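Local coordinates for uncharacterized protein (Staphylococcus aureus subsp. aureus Mu50, PDB 4QPV), which is of unknown function but belongs to the DUF1672 family, whose fold is built from a kinked-helix-beta-beta-beta repeat, at residues R54-F59 and V67-V72; V91-I96 and A161-Q166; E130-K135 and K200-G205; R189-L194 and R207-Q212. All coordinates share one frame; numbering follows the deposited sequence.

Contact 1: R54-F59 and V67-V72; sequences RGEQFF and VKATNV
With CG set anti to its own carbonyl carbon (chi1 -71°) and the chain extended beyond it, E56 reaches from helix 48-63 to strand 67-75; the same first torsion in F59 turns its ring away from the strand, although its CB points toward it. The carboxylate of E56 takes the backbone N-H of A69: OE2 accepts from N at 2.8 Å through its anti lone pair, in an almost straight bond of 176°. On the way, CG of E56 passes 3.4 Å from O of V67. Two waters donate to the carboxylate, one to each oxygen, and both accept from NZ of K68; OE2 and NZ stand 4.6 Å apart, so the opposite charges meet through solvent. A third water donates to O of E56 and accepts from N of V67. Beneath this polar layer, CB of F59 lies 3.6 Å from CG2 of V67. The helix thus packs on the outermost strand of the antiparallel sheet 67-75, 78-87, 90-98, which follows it after a short connection, the two segments running at 141°. The F59 ring continues inward to F92, A94 and I96 of strand 90-98 and to L121 and V125 of helix 116-133, while V67 also packs on V83 and C85 of strand 78-87.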
loop_
_atom_site.group_PDB
_atom_site.type_symbol
_atom_site.label_atom_id
_atom_site.label_comp_id
_atom_site.label_asym_id
_atom_site.label_seq_id
_atom_site.Cartn_x
_atom_site.Cartn_y
_atom_site.Cartn_z
ATOM N N ARG A 54 -6.025 -15.909 12.175
ATOM C CA ARG A 54 -4.821 -16.579 11.633
ATOM C C ARG A 54 -3.960 -15.594 10.814
ATOM O O ARG A 54 -2.729 -15.647 10.894
ATOM C CB ARG A 54 -5.183 -17.825 10.800
ATOM C CG ARG A 54 -5.823 -18.961 11.638
ATOM C CD ARG A 54 -4.786 -19.663 12.508
ATOM N NE ARG A 54 -4.205 -20.821 11.829
ATOM C CZ ARG A 54 -3.064 -21.411 12.181
ATOM N NH1 ARG A 54 -2.323 -20.911 13.162
ATOM N NH2 ARG A 54 -2.655 -22.499 11.551
ATOM N N GLY A 55 -4.596 -14.708 10.057
ATOM C CA GLY A 55 -3.883 -13.678 9.293
ATOM C C GLY A 55 -3.118 -12.737 10.203
ATOM O O GLY A 55 -1.928 -12.486 9.995
ATOM N N GLU A 56 -3.765 -12.293 11.287
ATOM C CA GLU A 56 -3.117 -11.432 12.288
ATOM C C GLU A 56 -1.952 -12.184 12.946
ATOM O O GLU A 56 -0.848 -11.635 13.076
ATOM C CB GLU A 56 -4.154 -10.958 13.323
ATOM C CG GLU A 56 -5.126 -9.947 12.707
ATOM C CD GLU A 56 -6.449 -9.763 13.434
ATOM O OE1 GLU A 56 -6.642 -10.367 14.516
ATOM O OE2 GLU A 56 -7.308 -9.023 12.903
ATOM N N GLN A 57 -2.172 -13.473 13.284
ATOM C CA GLN A 57 -1.124 -14.305 13.881
ATOM C C GLN A 57 0.089 -14.388 12.949
ATOM O O GLN A 57 1.219 -14.339 13.434
ATOM C CB GLN A 57 -1.651 -15.723 14.182
ATOM C CG GLN A 57 -0.616 -16.650 14.853
ATOM C CD GLN A 57 -1.112 -18.071 14.958
ATOM O OE1 GLN A 57 -2.196 -18.412 14.476
ATOM N NE2 GLN A 57 -0.357 -18.932 15.638
ATOM N N PHE A 58 -0.150 -14.582 11.627
ATOM C CA PHE A 58 0.937 -14.686 10.649
ATOM C C PHE A 58 1.882 -13.464 10.725
ATOM O O PHE A 58 3.107 -13.629 10.743
ATOM C CB PHE A 58 0.383 -14.826 9.221
ATOM C CG PHE A 58 1.456 -15.013 8.167
ATOM C CD1 PHE A 58 2.068 -13.913 7.569
ATOM C CD2 PHE A 58 1.820 -16.287 7.738
ATOM C CE1 PHE A 58 3.070 -14.088 6.600
ATOM C CE2 PHE A 58 2.816 -16.462 6.772
ATOM C CZ PHE A 58 3.436 -15.362 6.207
ATOM N N PHE A 59 1.318 -12.265 10.755
ATOM C CA PHE A 59 2.110 -11.028 10.781
ATOM C C PHE A 59 2.836 -10.860 12.101
ATOM O O PHE A 59 3.947 -10.324 12.103
ATOM C CB PHE A 59 1.239 -9.809 10.461
ATOM C CG PHE A 59 1.028 -9.660 8.975
ATOM C CD1 PHE A 59 0.023 -10.373 8.325
ATOM C CD2 PHE A 59 1.885 -8.869 8.209
ATOM C CE1 PHE A 59 -0.137 -10.278 6.933
ATOM C CE2 PHE A 59 1.745 -8.801 6.819
ATOM C CZ PHE A 59 0.737 -9.505 6.192
ATOM N N VAL A 67 -1.205 -6.377 13.623
ATOM C CA VAL A 67 -2.005 -5.916 12.477
ATOM C C VAL A 67 -3.470 -6.231 12.770
ATOM O O VAL A 67 -3.767 -7.021 13.679
ATOM C CB VAL A 67 -1.539 -6.518 11.095
ATOM C CG1 VAL A 67 -0.045 -6.322 10.893
ATOM C CG2 VAL A 67 -1.897 -8.015 10.976
ATOM N N LYS A 68 -4.363 -5.634 11.992
ATOM C CA LYS A 68 -5.805 -5.858 12.081
ATOM C C LYS A 68 -6.351 -6.250 10.688
ATOM O O LYS A 68 -6.135 -5.520 9.725
ATOM C CB LYS A 68 -6.508 -4.587 12.615
ATOM C CG LYS A 68 -8.006 -4.748 12.864
ATOM C CD LYS A 68 -8.294 -5.364 14.232
ATOM C CE LYS A 68 -9.770 -5.536 14.496
ATOM N NZ LYS A 68 -10.010 -6.480 15.624
ATOM N N ALA A 69 -7.086 -7.380 10.602
ATOM C CA ALA A 69 -7.700 -7.786 9.332
ATOM C C ALA A 69 -8.725 -6.733 8.871
ATOM O O ALA A 69 -9.498 -6.218 9.680
ATOM C CB ALA A 69 -8.389 -9.143 9.485
ATOM N N THR A 70 -8.705 -6.399 7.591
ATOM C CA THR A 70 -9.666 -5.446 7.022
ATOM C C THR A 70 -10.604 -6.135 6.044
ATOM O O THR A 70 -11.658 -5.596 5.730
ATOM C CB THR A 70 -8.935 -4.311 6.292
ATOM O OG1 THR A 70 -8.198 -4.891 5.220
ATOM C CG2 THR A 70 -8.031 -3.507 7.210
ATOM N N ASN A 71 -10.187 -7.282 5.502
ATOM C CA ASN A 71 -10.995 -7.992 4.521
ATOM C C ASN A 71 -10.579 -9.420 4.415
ATOM O O ASN A 71 -9.387 -9.717 4.428
ATOM C CB ASN A 71 -10.917 -7.317 3.122
ATOM C CG ASN A 71 -12.089 -7.637 2.214
ATOM O OD1 ASN A 71 -13.060 -8.289 2.614
ATOM N ND2 ASN A 71 -12.046 -7.143 0.980
ATOM N N VAL A 72 -11.567 -10.317 4.308
ATOM C CA VAL A 72 -11.292 -11.739 4.131
ATOM C C VAL A 72 -12.026 -12.170 2.888
ATOM O O VAL A 72 -13.257 -12.025 2.816
ATOM C CB VAL A 72 -11.669 -12.590 5.373
ATOM C CG1 VAL A 72 -11.513 -14.079 5.072
ATOM C CG2 VAL A 72 -10.826 -12.192 6.588
HETATM O O HOH W 1 -0.340 -9.236 14.131
HETATM O O HOH W 2 -9.819 -8.776 13.610
HETATM O O HOH W 3 -7.458 -8.261 16.185
#

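Contact 2: V91-I96 and A161-Q166; sequences VFNASI and AIMKTQ
N93 and Q166 meet in a buried helix-on-strand packing contact, close to the centre of the chain, where the last turn of helix 159-165 comes down on strand 90-98. CB of N93 points toward the helix and rests 3.7 Å from the backbone O of Q166, the first residue to leave the helical conformation. The side chain of selenomethionine M163 starts away from the strand but, in the conformer described, bends at chi2 (-58°) and again at chi3, which brings its selenium back toward the side chain of N93; both residues have a second conformer, so the detail of this approach is doubtful. Strand 90-98 is an outermost member of the antiparallel three-stranded sheet 67-75, 78-87, 90-98, and residues just beyond the helix extend the contact: N93 has a backbone hydrogen bond with G169, and OG of S95 is bonded to N167. The helix end has its own polar network. O of A161 accepts from both N and OG1 of T165, which approach from opposite faces of the carbonyl plane, with OG1 at 2.6 Å. In turn NE2 of Q166 donates to OG1 of T165 at 3.0 Å, the acceptor lying near the amide plane, and also bonds O of P274.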
loop_
_atom_site.group_PDB
_atom_site.type_symbol
_atom_site.label_atom_id
_atom_site.label_comp_id
_atom_site.label_asym_id
_atom_site.label_seq_id
_atom_site.Cartn_x
_atom_site.Cartn_y
_atom_site.Cartn_z
ATOM N N VAL A 91 3.257 1.886 9.399
ATOM C CA VAL A 91 1.928 1.882 8.788
ATOM C C VAL A 91 1.958 1.295 7.381
ATOM O O VAL A 91 2.697 1.769 6.520
ATOM C CB VAL A 91 1.298 3.309 8.773
ATOM C CG1 VAL A 91 -0.119 3.296 8.166
ATOM C CG2 VAL A 91 1.304 3.942 10.177
ATOM N N PHE A 92 1.127 0.265 7.144
ATOM C CA PHE A 92 1.001 -0.352 5.817
ATOM C C PHE A 92 -0.254 -1.194 5.749
ATOM O O PHE A 92 -0.867 -1.505 6.777
ATOM C CB PHE A 92 2.237 -1.249 5.467
ATOM C CG PHE A 92 2.454 -2.455 6.374
ATOM C CD1 PHE A 92 1.750 -3.641 6.169
ATOM C CD2 PHE A 92 3.309 -2.377 7.470
ATOM C CE1 PHE A 92 1.914 -4.735 7.039
ATOM C CE2 PHE A 92 3.519 -3.486 8.306
ATOM C CZ PHE A 92 2.821 -4.659 8.084
ATOM N N ASN A 93 -0.599 -1.547 4.513
ATOM C CA ASN A 93 -1.641 -2.516 4.186
ATOM C C ASN A 93 -0.980 -3.622 3.407
ATOM O O ASN A 93 -0.085 -3.356 2.595
ATOM C CB ASN A 93 -2.800 -1.906 3.425
ATOM C CG ASN A 93 -3.731 -1.162 4.338
ATOM O OD1 ASN A 93 -3.361 -0.150 4.946
ATOM N ND2 ASN A 93 -4.935 -1.679 4.500
ATOM N N ALA A 94 -1.366 -4.861 3.688
ATOM C CA ALA A 94 -0.774 -6.018 3.028
ATOM C C ALA A 94 -1.798 -7.113 2.967
ATOM O O ALA A 94 -2.875 -6.968 3.549
ATOM C CB ALA A 94 0.449 -6.483 3.834
ATOM N N SER A 95 -1.484 -8.206 2.262
ATOM C CA SER A 95 -2.376 -9.367 2.233
ATOM C C SER A 95 -1.569 -10.636 2.206
ATOM O O SER A 95 -0.410 -10.652 1.753
ATOM C CB SER A 95 -3.361 -9.306 1.065
ATOM O OG SER A 95 -2.739 -9.668 -0.157
ATOM N N ILE A 96 -2.188 -11.714 2.697
ATOM C CA ILE A 96 -1.556 -13.021 2.748
ATOM C C ILE A 96 -2.549 -14.080 2.261
ATOM O O ILE A 96 -3.674 -14.100 2.773
ATOM C CB ILE A 96 -0.999 -13.340 4.176
ATOM C CG1 ILE A 96 -0.267 -14.698 4.237
ATOM C CG2 ILE A 96 -2.055 -13.222 5.289
ATOM C CD1 ILE A 96 1.096 -14.744 3.551
ATOM N N ALA A 161 -12.046 1.946 0.186
ATOM C CA ALA A 161 -11.468 1.237 -0.955
ATOM C C ALA A 161 -10.017 0.831 -0.661
ATOM O O ALA A 161 -9.656 -0.316 -0.919
ATOM C CB ALA A 161 -11.528 2.112 -2.211
ATOM N N ILE A 162 -9.195 1.742 -0.104
ATOM C CA ILE A 162 -7.784 1.380 0.136
ATOM C C ILE A 162 -7.663 0.334 1.274
ATOM O O ILE A 162 -6.817 -0.560 1.189
ATOM C CB ILE A 162 -6.863 2.611 0.382
ATOM C CG1 ILE A 162 -7.195 3.339 1.680
ATOM C CG2 ILE A 162 -6.832 3.592 -0.841
ATOM C CD1 ILE A 162 -6.201 4.411 2.085
HETATM N N MSE A 163 -8.517 0.443 2.300
HETATM C CA MSE A 163 -8.462 -0.489 3.437
HETATM C C MSE A 163 -8.883 -1.899 3.026
HETATM O O MSE A 163 -8.223 -2.871 3.425
HETATM C CB MSE A 163 -9.331 0.011 4.602
HETATM C CG MSE A 163 -8.713 1.194 5.339
HETATM SE SE MSE A 163 -6.918 0.837 6.088
HETATM C CE MSE A 163 -6.090 2.358 5.345
ATOM N N LYS A 164 -9.908 -2.026 2.201
ATOM C CA LYS A 164 -10.414 -3.342 1.805
ATOM C C LYS A 164 -9.823 -3.961 0.549
ATOM O O LYS A 164 -9.990 -5.178 0.365
ATOM C CB LYS A 164 -11.929 -3.230 1.628
ATOM C CG LYS A 164 -12.625 -2.938 2.953
ATOM C CD LYS A 164 -14.120 -2.834 2.846
ATOM C CE LYS A 164 -14.686 -2.427 4.194
ATOM N NZ LYS A 164 -16.056 -2.964 4.407
ATOM N N THR A 165 -9.208 -3.156 -0.356
ATOM C CA THR A 165 -8.828 -3.730 -1.652
ATOM C C THR A 165 -7.356 -3.609 -2.032
ATOM O O THR A 165 -6.970 -4.137 -3.081
ATOM C CB THR A 165 -9.690 -3.104 -2.778
ATOM O OG1 THR A 165 -9.255 -1.770 -3.094
ATOM C CG2 THR A 165 -11.194 -3.117 -2.473
ATOM N N GLN A 166 -6.552 -2.885 -1.247
ATOM C CA GLN A 166 -5.148 -2.639 -1.608
ATOM C C GLN A 166 -4.215 -3.304 -0.610
ATOM O O GLN A 166 -4.582 -3.475 0.560
ATOM C CB GLN A 166 -4.880 -1.120 -1.714
ATOM C CG GLN A 166 -5.864 -0.386 -2.685
ATOM C CD GLN A 166 -5.707 -0.809 -4.139
ATOM O OE1 GLN A 166 -4.609 -0.806 -4.711
ATOM N NE2 GLN A 166 -6.810 -1.178 -4.776
#

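Contact 3: E130-K135 and K200-G205; sequences EYRAHK and KSFRDG
Stacking dominates the meeting of R132, near the end of helix 116-133, with F202 of helix 199-212. The arginine is fully extended from CG to NE, its CG anti to the backbone N (chi1 -180°), which stretches it along one face of the phenyl ring. The guanidinium lies flat on F202, centres 4.1 Å apart and planes only 12° from parallel, and its CZ is displaced from the ring normal in an off-centre cation-pi contact. CD sits more squarely, 3.5 Å from the ring centroid in a CH-pi contact over the face, while NH1 reaches to 3.4 Å from CD1 near the rim. Apolar contact is slighter: CB of A133 touches CE2 of F202 at 4.0 Å. The backbone N of A133 comes separately to the ring edge, near its plane. The CD methylene of R203 packs 3.6 Å from the backbone O of A133, and a water that donates to O of R132 accepts from NH1 of R203 at 3.1 Å. The polar edge of the R132 guanidinium is engaged at and just before the start of helix 199-212, NE in a salt bridge with D199, NH2 with O of E197 and NH1 with O of I195. These bonds should fix the rotation of the guanidinium, with the aromatic ring covering one face, so that a buried positive charge is probably met by both the carboxylate of D199 and the pi electrons.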
loop_
_atom_site.group_PDB
_atom_site.type_symbol
_atom_site.label_atom_id
_atom_site.label_comp_id
_atom_site.label_asym_id
_atom_site.label_seq_id
_atom_site.Cartn_x
_atom_site.Cartn_y
_atom_site.Cartn_z
ATOM N N GLU A 130 9.612 2.608 5.977
ATOM C CA GLU A 130 9.981 3.784 5.192
ATOM C C GLU A 130 9.050 4.937 5.522
ATOM O O GLU A 130 9.515 6.069 5.661
ATOM C CB GLU A 130 9.988 3.494 3.681
ATOM C CG GLU A 130 11.137 2.601 3.221
ATOM C CD GLU A 130 12.567 3.099 3.391
ATOM O OE1 GLU A 130 12.771 4.252 3.837
ATOM O OE2 GLU A 130 13.492 2.336 3.029
ATOM N N TYR A 131 7.747 4.634 5.736
ATOM C CA TYR A 131 6.788 5.655 6.149
ATOM C C TYR A 131 7.220 6.262 7.474
ATOM O O TYR A 131 7.331 7.483 7.566
ATOM C CB TYR A 131 5.369 5.092 6.254
ATOM C CG TYR A 131 4.421 6.074 6.916
ATOM C CD1 TYR A 131 4.020 7.239 6.259
ATOM C CD2 TYR A 131 4.001 5.888 8.234
ATOM C CE1 TYR A 131 3.171 8.163 6.875
ATOM C CE2 TYR A 131 3.150 6.803 8.856
ATOM C CZ TYR A 131 2.733 7.933 8.169
ATOM O OH TYR A 131 1.886 8.819 8.781
ATOM N N ARG A 132 7.461 5.421 8.491
ATOM C CA ARG A 132 7.899 5.905 9.801
ATOM C C ARG A 132 9.180 6.741 9.693
ATOM O O ARG A 132 9.232 7.834 10.257
ATOM C CB ARG A 132 8.106 4.737 10.771
ATOM C CG ARG A 132 8.559 5.211 12.142
ATOM C CD ARG A 132 8.754 4.054 13.082
ATOM N NE ARG A 132 9.245 4.541 14.366
ATOM C CZ ARG A 132 9.608 3.760 15.378
ATOM N NH1 ARG A 132 9.529 2.438 15.270
ATOM N NH2 ARG A 132 10.064 4.293 16.503
ATOM N N ALA A 133 10.182 6.268 8.923
ATOM C CA ALA A 133 11.466 6.982 8.773
ATOM C C ALA A 133 11.311 8.385 8.132
ATOM O O ALA A 133 12.174 9.235 8.339
ATOM C CB ALA A 133 12.442 6.151 7.958
ATOM N N HIS A 134 10.217 8.619 7.380
ATOM C CA HIS A 134 9.938 9.905 6.707
ATOM C C HIS A 134 8.518 10.393 7.013
ATOM O O HIS A 134 7.920 11.068 6.177
ATOM C CB HIS A 134 10.090 9.743 5.180
ATOM C CG HIS A 134 11.440 9.264 4.761
ATOM N ND1 HIS A 134 12.477 10.149 4.532
ATOM C CD2 HIS A 134 11.886 8.002 4.560
ATOM C CE1 HIS A 134 13.521 9.403 4.212
ATOM N NE2 HIS A 134 13.212 8.103 4.214
ATOM N N LYS A 135 7.995 10.072 8.221
ATOM C CA LYS A 135 6.607 10.345 8.621
ATOM C C LYS A 135 6.191 11.809 8.462
ATOM O O LYS A 135 5.193 12.070 7.793
ATOM C CB LYS A 135 6.349 9.873 10.069
ATOM C CG LYS A 135 4.879 9.933 10.461
ATOM C CD LYS A 135 4.626 9.471 11.900
ATOM C CE LYS A 135 3.183 9.107 12.127
ATOM N NZ LYS A 135 2.256 10.209 11.766
ATOM N N LYS A 200 14.491 8.698 16.839
ATOM C CA LYS A 200 15.860 9.060 16.455
ATOM C C LYS A 200 16.681 7.795 16.195
ATOM O O LYS A 200 17.306 7.700 15.132
ATOM C CB LYS A 200 16.527 9.967 17.506
ATOM C CG LYS A 200 16.148 11.428 17.306
ATOM C CD LYS A 200 16.985 12.389 18.143
ATOM C CE LYS A 200 16.612 13.824 17.850
ATOM N NZ LYS A 200 17.256 14.768 18.798
ATOM N N SER A 201 16.630 6.818 17.136
ATOM C CA SER A 201 17.330 5.535 17.022
ATOM C C SER A 201 16.794 4.740 15.826
ATOM O O SER A 201 17.565 4.059 15.152
ATOM C CB SER A 201 17.186 4.727 18.308
ATOM O OG SER A 201 17.734 3.424 18.185
ATOM N N PHE A 202 15.472 4.834 15.561
ATOM C CA PHE A 202 14.838 4.134 14.441
ATOM C C PHE A 202 15.392 4.639 13.119
ATOM O O PHE A 202 15.763 3.836 12.263
ATOM C CB PHE A 202 13.307 4.291 14.465
ATOM C CG PHE A 202 12.618 3.614 13.295
ATOM C CD1 PHE A 202 12.295 2.263 13.345
ATOM C CD2 PHE A 202 12.331 4.322 12.130
ATOM C CE1 PHE A 202 11.673 1.636 12.260
ATOM C CE2 PHE A 202 11.732 3.691 11.037
ATOM C CZ PHE A 202 11.383 2.356 11.116
ATOM N N ARG A 203 15.433 5.968 12.954
ATOM C CA ARG A 203 15.910 6.614 11.735
ATOM C C ARG A 203 17.393 6.310 11.505
ATOM O O ARG A 203 17.761 6.012 10.369
ATOM C CB ARG A 203 15.636 8.126 11.756
ATOM C CG ARG A 203 14.138 8.462 11.588
ATOM C CD ARG A 203 13.883 9.956 11.377
ATOM N NE ARG A 203 14.349 10.759 12.512
ATOM C CZ ARG A 203 13.584 11.159 13.526
ATOM N NH1 ARG A 203 12.288 10.859 13.550
ATOM N NH2 ARG A 203 14.104 11.874 14.515
ATOM N N ASP A 204 18.216 6.305 12.583
ATOM C CA ASP A 204 19.641 5.946 12.528
ATOM C C ASP A 204 19.794 4.479 12.077
ATOM O O ASP A 204 20.631 4.177 11.224
ATOM C CB ASP A 204 20.313 6.151 13.915
ATOM C CG ASP A 204 20.706 7.582 14.261
ATOM O OD1 ASP A 204 20.336 8.506 13.502
ATOM O OD2 ASP A 204 21.374 7.778 15.298
ATOM N N GLY A 205 18.959 3.609 12.633
ATOM C CA GLY A 205 18.928 2.181 12.318
ATOM C C GLY A 205 18.611 1.898 10.860
ATOM O O GLY A 205 19.246 1.035 10.243
HETATM O O HOH W 4 9.779 9.445 12.359
#

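Contact 4: R189-L194 and R207-Q212; sequences RYFQPL and RNSKKQ
S209, on the last turns of helix 199-212, faces the end of helix 184-190 and touches both Y190 and F191. Its OG lies between the backbone N and the carbonyl carbon (chi1 70°), where it hydrogen-bonds back to O of M206 and at the same time comes 3.3 Å from CE1 of F191. CB of S209 supports the same corner of that ring, 3.7 Å from CE1, and meets CB of Y190 at the longer distance of 4.4 Å. These are two consecutive helices joined by the 191-198 connection, the second packing back against the end of the first, so that Y190 and S209 are the nearest residues by backbone, their CA atoms 6.0 Å apart. The F191 ring continues from S209 to M206 and to L126 and F129 of helix 116-133, and L194, within the connection, packs on F202 and M206. One turn after S209, Q212 sets its CB 3.6 Å from CE1 of Y190, the two side chains crossing at about a right angle. The chain of Q212 then folds back at chi2 (-42°), and its NE2 makes a weak hydrogen bond with OD1 of N208 on the same helix.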
loop_
_atom_site.group_PDB
_atom_site.type_symbol
_atom_site.label_atom_id
_atom_site.label_comp_id
_atom_site.label_asym_id
_atom_site.label_seq_id
_atom_site.Cartn_x
_atom_site.Cartn_y
_atom_site.Cartn_z
ATOM N N ARG A 189 17.099 -9.950 10.875
ATOM C CA ARG A 189 18.420 -9.454 11.255
ATOM C C ARG A 189 18.524 -7.915 11.256
ATOM O O ARG A 189 19.113 -7.355 12.179
ATOM C CB ARG A 189 19.482 -10.044 10.310
ATOM C CG ARG A 189 20.917 -9.629 10.622
ATOM C CD ARG A 189 21.893 -10.227 9.638
ATOM N NE ARG A 189 23.245 -9.711 9.850
ATOM C CZ ARG A 189 24.280 -9.983 9.063
ATOM N NH1 ARG A 189 24.126 -10.760 7.997
ATOM N NH2 ARG A 189 25.473 -9.468 9.326
ATOM N N TYR A 190 17.998 -7.245 10.228
ATOM C CA TYR A 190 18.203 -5.806 10.098
ATOM C C TYR A 190 17.021 -4.907 10.470
ATOM O O TYR A 190 17.253 -3.744 10.825
ATOM C CB TYR A 190 18.607 -5.484 8.653
ATOM C CG TYR A 190 19.936 -6.077 8.229
ATOM C CD1 TYR A 190 21.140 -5.489 8.612
ATOM C CD2 TYR A 190 19.990 -7.195 7.404
ATOM C CE1 TYR A 190 22.363 -6.032 8.226
ATOM C CE2 TYR A 190 21.211 -7.739 6.999
ATOM C CZ TYR A 190 22.395 -7.150 7.410
ATOM O OH TYR A 190 23.599 -7.676 7.001
ATOM N N PHE A 191 15.769 -5.392 10.357
ATOM C CA PHE A 191 14.648 -4.476 10.554
ATOM C C PHE A 191 13.756 -4.755 11.775
ATOM O O PHE A 191 13.381 -3.802 12.453
ATOM C CB PHE A 191 13.805 -4.435 9.278
ATOM C CG PHE A 191 14.592 -3.935 8.088
ATOM C CD1 PHE A 191 14.782 -2.568 7.879
ATOM C CD2 PHE A 191 15.123 -4.824 7.159
ATOM C CE1 PHE A 191 15.509 -2.104 6.774
ATOM C CE2 PHE A 191 15.844 -4.356 6.051
ATOM C CZ PHE A 191 16.037 -2.998 5.869
ATOM N N GLN A 192 13.408 -6.014 12.064
ATOM C CA GLN A 192 12.565 -6.294 13.237
ATOM C C GLN A 192 13.147 -5.670 14.543
ATOM O O GLN A 192 12.356 -5.064 15.282
ATOM C CB GLN A 192 12.328 -7.800 13.428
ATOM C CG GLN A 192 11.163 -8.081 14.374
ATOM C CD GLN A 192 10.671 -9.503 14.332
ATOM O OE1 GLN A 192 10.535 -10.113 13.265
ATOM N NE2 GLN A 192 10.291 -10.031 15.492
ATOM N N PRO A 193 14.493 -5.715 14.828
ATOM C CA PRO A 193 14.990 -5.098 16.075
ATOM C C PRO A 193 14.770 -3.582 16.171
ATOM O O PRO A 193 14.908 -3.035 17.262
ATOM C CB PRO A 193 16.494 -5.416 16.063
ATOM C CG PRO A 193 16.639 -6.584 15.164
ATOM C CD PRO A 193 15.598 -6.382 14.104
ATOM N N LEU A 194 14.422 -2.903 15.060
ATOM C CA LEU A 194 14.232 -1.454 15.066
ATOM C C LEU A 194 12.843 -1.011 15.538
ATOM O O LEU A 194 12.693 0.157 15.907
ATOM C CB LEU A 194 14.484 -0.854 13.663
ATOM C CG LEU A 194 15.846 -1.082 13.016
ATOM C CD1 LEU A 194 15.901 -0.432 11.639
ATOM C CD2 LEU A 194 16.987 -0.581 13.903
ATOM N N ARG A 207 19.093 4.046 8.323
ATOM C CA ARG A 207 20.269 4.521 7.581
ATOM C C ARG A 207 21.347 3.437 7.556
ATOM O O ARG A 207 21.840 3.104 6.480
ATOM C CB ARG A 207 20.839 5.827 8.177
ATOM C CG ARG A 207 20.090 7.074 7.729
ATOM C CD ARG A 207 20.610 8.323 8.418
ATOM N NE ARG A 207 19.522 9.271 8.665
ATOM C CZ ARG A 207 19.049 9.582 9.869
ATOM N NH1 ARG A 207 19.585 9.050 10.958
ATOM N NH2 ARG A 207 18.052 10.447 9.993
ATOM N N ASN A 208 21.667 2.853 8.733
ATOM C CA ASN A 208 22.663 1.791 8.880
ATOM C C ASN A 208 22.251 0.533 8.100
ATOM O O ASN A 208 23.106 -0.069 7.460
ATOM C CB ASN A 208 22.899 1.453 10.373
ATOM C CG ASN A 208 23.914 0.350 10.599
ATOM O OD1 ASN A 208 25.098 0.474 10.259
ATOM N ND2 ASN A 208 23.464 -0.761 11.173
ATOM N N SER A 209 20.944 0.167 8.109
ATOM C CA SER A 209 20.452 -1.010 7.377
ATOM C C SER A 209 20.762 -0.897 5.871
ATOM O O SER A 209 21.239 -1.862 5.267
ATOM C CB SER A 209 18.951 -1.203 7.594
ATOM O OG SER A 209 18.191 -0.193 6.944
ATOM N N LYS A 210 20.544 0.293 5.298
ATOM C CA LYS A 210 20.790 0.571 3.885
ATOM C C LYS A 210 22.261 0.450 3.529
ATOM O O LYS A 210 22.579 -0.021 2.437
ATOM C CB LYS A 210 20.276 1.965 3.503
ATOM C CG LYS A 210 18.764 1.975 3.312
ATOM C CD LYS A 210 18.226 3.328 2.870
ATOM C CE LYS A 210 16.724 3.289 2.682
ATOM N NZ LYS A 210 16.013 2.943 3.942
ATOM N N LYS A 211 23.152 0.884 4.442
ATOM C CA LYS A 211 24.596 0.810 4.245
ATOM C C LYS A 211 25.026 -0.660 4.255
ATOM O O LYS A 211 25.719 -1.086 3.338
ATOM C CB LYS A 211 25.336 1.625 5.319
ATOM C CG LYS A 211 26.726 2.071 4.892
ATOM C CD LYS A 211 27.354 3.021 5.903
ATOM C CE LYS A 211 28.721 3.492 5.464
ATOM N NZ LYS A 211 29.319 4.439 6.442
ATOM N N GLN A 212 24.547 -1.440 5.238
ATOM C CA GLN A 212 24.887 -2.860 5.399
ATOM C C GLN A 212 24.353 -3.734 4.238
ATOM O O GLN A 212 25.054 -4.647 3.789
ATOM C CB GLN A 212 24.374 -3.395 6.751
ATOM C CG GLN A 212 24.981 -2.726 8.003
ATOM C CD GLN A 212 26.476 -2.463 7.944
ATOM O OE1 GLN A 212 27.295 -3.377 7.775
ATOM N NE2 GLN A 212 26.862 -1.195 8.093
#

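Overall arrangement
The four contacts form two touching pairs. Contacts 1 and 2, centres 11 Å apart, share the three-stranded sheet: OG1 of T70 bonds O of M163 at 2.7 Å and ND2 of N71 bonds O of K164 at 2.9 Å, tying strand 67-75 to helix 159-165. Contacts 3 and 4, also 11 Å apart, share helix 199-212, and the salt bridge from OE2 of E130 to NZ of K210, 2.7 Å, links them. The pairs join where CG2 of V91 packs 3.7 Å from CE2 of Y131, between contacts 2 and 3, whose segments alternate along the chain. Contact 1 stays about 13 Å from contact 3 and about 7 Å from contact 4, nearest atoms.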